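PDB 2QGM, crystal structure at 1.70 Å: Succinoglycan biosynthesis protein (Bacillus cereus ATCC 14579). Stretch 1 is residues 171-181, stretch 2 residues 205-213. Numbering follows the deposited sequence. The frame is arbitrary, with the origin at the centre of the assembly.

Stretch 1 (171-181) DLKALDQGSFN
Stretch 2 205-213: LSSFTGSIQ

The most unusual feature of this contact is that two residues, Leu 175 and Thr 209, supply both direct hydrogen bonds between the stretches, and that one of the two uses a side chain in place of a backbone donor. Leu 175 N donates to Thr 209 O at 2.8 Å with a nearly straight N-H...O angle of 172°, and Thr 209 OG1 donates to Leu 175 O at 2.9 Å. A regular strand pairing would not look like this: the two carbonyl oxygens, Leu 175 O and Thr 209 O, lie 3.5 Å apart as two acceptors, and the hydroxyl satisfies one of them. Thr 209 suits the place because its CA-to-CB bond points toward stretch 1 and chi1 is p (57°), which sets OG1 within reach of Leu 175 O.

The register runs antiparallel. CA-CA distances are 5.7 Å for Lys 173 and Ile 212, 4.5 Å for Ala 174 and Ser 211, 5.2 Å for Leu 175 and Thr 209, and 7.0 Å for Gln 177 and Ser 206. Ala 174 (phi/psi -173/154) and Leu 175 (-124/112) are extended, whereas Thr 209 (-101/12) and Gly 210 (-58/-25) turn the second chain before Ser 211 (-169/162) extends it again. At the tight point, Ala 174 CB sits 3.3 Å from Gly 210 O, and Ala 174 CA approaches Thr 209 O at 3.4 Å in a CA-H...O contact; the short methyl side chain fits this close backbone approach.

Beyond it, Lys 173 O receives a CA-H...O contact from Ser 211 CA at 3.5 Å. Water 1 donates to Lys 173 O (2.7 Å) and accepts from Ile 212 N (3.0 Å), bridging the backbones where the helix of stretch 2 begins. Ser 211, with chi1 p, is its N-cap. Ile 212 adopts m,m, and its CD1 reaches 3.5 Å from Leu 172 O. The Lys 173 side chain (m,t,m,t) leads its end away into solvent.

The apolar part centres on Phe 180. Phe 180 is buried, and its CA-to-CB bond points toward stretch 2; chi1 is m (-70°) with chi2 -79°. Ser 206 CB lies over one face, 3.6 Å from the ring centroid and 9° off the normal, a CH-pi contact. At the ring edge, Leu 205 CD2 is 4.0 Å from Phe 180 CE1, and Thr 209 OG1 is 3.3 Å from Phe 180 CE2. Leu 205 (t,p) brings its end nearer the ring.

Phe 180 is carried by a helix starting at Gln 177. Asp 176, chi1 p, occupies the N-cap: its OD1 accepts from Ser 179 OG at 2.6 Å and, weakly, from Ser 179 N at 3.2 Å. Gln 177 (t,p) donates from NE2 to Asn 181 OD1 at 2.7 Å, leaving Gln 177 OE1 to accept a hydrogen bond from water 2 at 2.6 Å. That water also donates to Ser 206 O at 2.8 Å. Altogether 420 Å² is buried between the two stretches, both sides summed, with Thr 209 and Phe 180 the most covered.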

# COMPACT_ATOMS: atom_id res chain seq x y z
N ASP A 171 5.34 1.96 5.91
CA ASP A 171 5.85 3.33 5.89
C ASP A 171 6.75 3.82 7.01
O ASP A 171 6.80 3.25 8.11
CB ASP A 171 4.69 4.31 5.72
CG ASP A 171 4.92 5.29 4.58
OD1 ASP A 171 6.08 5.67 4.34
OD2 ASP A 171 3.93 5.70 3.93
N LEU A 172 7.43 4.91 6.70
CA LEU A 172 8.38 5.55 7.60
C LEU A 172 8.21 7.07 7.61
O LEU A 172 9.19 7.81 7.55
CB LEU A 172 9.81 5.22 7.15
CG LEU A 172 10.28 3.76 7.23
CD1 LEU A 172 11.66 3.61 6.57
CD2 LEU A 172 10.34 3.34 8.68
N LYS A 173 6.97 7.55 7.68
CA LYS A 173 6.76 9.00 7.70
C LYS A 173 6.89 9.55 9.12
O LYS A 173 6.86 10.76 9.33
CB LYS A 173 5.39 9.34 7.11
CG LYS A 173 5.26 8.89 5.67
CD LYS A 173 4.00 9.42 5.03
CE LYS A 173 2.77 8.89 5.74
NZ LYS A 173 1.53 9.29 5.01
N ALA A 174 7.07 8.65 10.08
CA ALA A 174 7.23 9.00 11.48
C ALA A 174 7.59 7.76 12.30
O ALA A 174 7.28 6.63 11.90
CB ALA A 174 5.94 9.61 12.03
N LEU A 175 8.27 7.97 13.43
CA LEU A 175 8.61 6.86 14.32
C LEU A 175 8.03 7.24 15.67
O LEU A 175 8.47 8.20 16.29
CB LEU A 175 10.12 6.69 14.43
CG LEU A 175 10.87 6.23 13.18
CD1 LEU A 175 12.37 6.30 13.44
CD2 LEU A 175 10.45 4.82 12.81
N ASP A 176 7.02 6.50 16.10
CA ASP A 176 6.36 6.76 17.37
C ASP A 176 7.16 6.20 18.54
O ASP A 176 8.08 5.41 18.35
CB ASP A 176 4.97 6.13 17.36
CG ASP A 176 5.02 4.61 17.43
OD1 ASP A 176 5.81 4.01 16.68
OD2 ASP A 176 4.28 4.03 18.25
N GLN A 177 6.81 6.63 19.74
CA GLN A 177 7.49 6.18 20.95
C GLN A 177 7.33 4.67 21.10
O GLN A 177 8.21 3.98 21.62
CB GLN A 177 6.90 6.90 22.17
CG GLN A 177 7.61 6.62 23.49
CD GLN A 177 9.08 6.98 23.46
OE1 GLN A 177 9.46 8.04 22.97
NE2 GLN A 177 9.92 6.08 23.97
N GLY A 178 6.19 4.16 20.63
CA GLY A 178 5.94 2.73 20.71
C GLY A 178 7.02 1.93 19.99
O GLY A 178 7.36 0.83 20.42
N SER A 179 7.55 2.47 18.90
CA SER A 179 8.60 1.79 18.15
C SER A 179 9.90 1.69 18.95
O SER A 179 10.50 0.63 19.05
CB SER A 179 8.87 2.50 16.81
OG SER A 179 7.76 2.38 15.94
N PHE A 180 10.33 2.80 19.52
CA PHE A 180 11.55 2.79 20.32
C PHE A 180 11.39 1.87 21.52
O PHE A 180 12.33 1.15 21.89
CB PHE A 180 11.87 4.21 20.77
CG PHE A 180 12.33 5.10 19.66
CD1 PHE A 180 13.64 5.02 19.18
CD2 PHE A 180 11.45 5.99 19.06
CE1 PHE A 180 14.05 5.82 18.12
CE2 PHE A 180 11.85 6.80 18.00
CZ PHE A 180 13.16 6.71 17.52
N ASN A 181 10.21 1.89 22.13
CA ASN A 181 9.92 1.04 23.28
C ASN A 181 9.87 -0.43 22.90
O ASN A 181 10.22 -1.30 23.70
CB ASN A 181 8.60 1.47 23.93
CG ASN A 181 8.78 2.59 24.94
OD1 ASN A 181 9.59 3.49 24.74
ND2 ASN A 181 8.02 2.54 26.02
N LEU A 205 17.52 11.00 19.59
CA LEU A 205 16.87 10.69 18.33
C LEU A 205 15.35 10.59 18.46
O LEU A 205 14.62 11.18 17.66
CB LEU A 205 17.41 9.36 17.79
CG LEU A 205 16.64 8.73 16.62
CD1 LEU A 205 16.66 9.67 15.41
CD2 LEU A 205 17.25 7.39 16.28
N SER A 206 14.89 9.86 19.47
CA SER A 206 13.46 9.65 19.70
C SER A 206 12.62 10.90 19.91
O SER A 206 11.39 10.82 19.95
CB SER A 206 13.25 8.68 20.87
OG SER A 206 13.81 9.19 22.08
N SER A 207 13.26 12.06 20.06
CA SER A 207 12.52 13.31 20.25
C SER A 207 12.29 14.06 18.94
O SER A 207 11.52 15.02 18.90
CB SER A 207 13.26 14.24 21.22
OG SER A 207 12.88 13.99 22.56
N PHE A 208 12.95 13.60 17.88
CA PHE A 208 12.86 14.24 16.57
C PHE A 208 12.25 13.41 15.44
O PHE A 208 12.30 13.82 14.28
CB PHE A 208 14.26 14.69 16.12
CG PHE A 208 14.93 15.65 17.07
CD1 PHE A 208 15.76 15.20 18.09
CD2 PHE A 208 14.68 17.02 16.97
CE1 PHE A 208 16.34 16.09 19.00
CE2 PHE A 208 15.25 17.92 17.88
CZ PHE A 208 16.08 17.45 18.89
N THR A 209 11.67 12.26 15.76
CA THR A 209 11.09 11.41 14.72
C THR A 209 9.58 11.50 14.57
O THR A 209 8.97 10.69 13.88
CB THR A 209 11.46 9.93 14.96
OG1 THR A 209 11.04 9.52 16.27
CG2 THR A 209 12.97 9.75 14.85
N GLY A 210 8.97 12.50 15.20
CA GLY A 210 7.53 12.69 15.13
C GLY A 210 6.96 12.86 13.73
O GLY A 210 5.78 12.58 13.50
N SER A 211 7.78 13.34 12.80
CA SER A 211 7.38 13.54 11.42
C SER A 211 8.62 13.84 10.58
O SER A 211 9.67 14.19 11.13
CB SER A 211 6.38 14.71 11.30
OG SER A 211 6.99 15.95 11.63
N ILE A 212 8.49 13.69 9.27
CA ILE A 212 9.61 13.94 8.36
C ILE A 212 10.02 15.41 8.48
O ILE A 212 11.21 15.73 8.52
CB ILE A 212 9.21 13.68 6.89
CG1 ILE A 212 8.78 12.23 6.71
CG2 ILE A 212 10.38 13.96 5.98
CD1 ILE A 212 9.84 11.22 7.09
N GLN A 213 9.01 16.27 8.52
CA GLN A 213 9.20 17.71 8.60
C GLN A 213 10.11 18.15 9.75
O GLN A 213 11.02 18.94 9.55
CB GLN A 213 7.84 18.40 8.70
CG GLN A 213 7.89 19.92 8.72
CD GLN A 213 6.51 20.53 8.60
OE1 GLN A 213 5.60 20.20 9.35
NE2 GLN A 213 6.36 21.45 7.65
O HOH W 1 5.64 13.07 8.53
O HOH W 2 9.32 9.11 20.56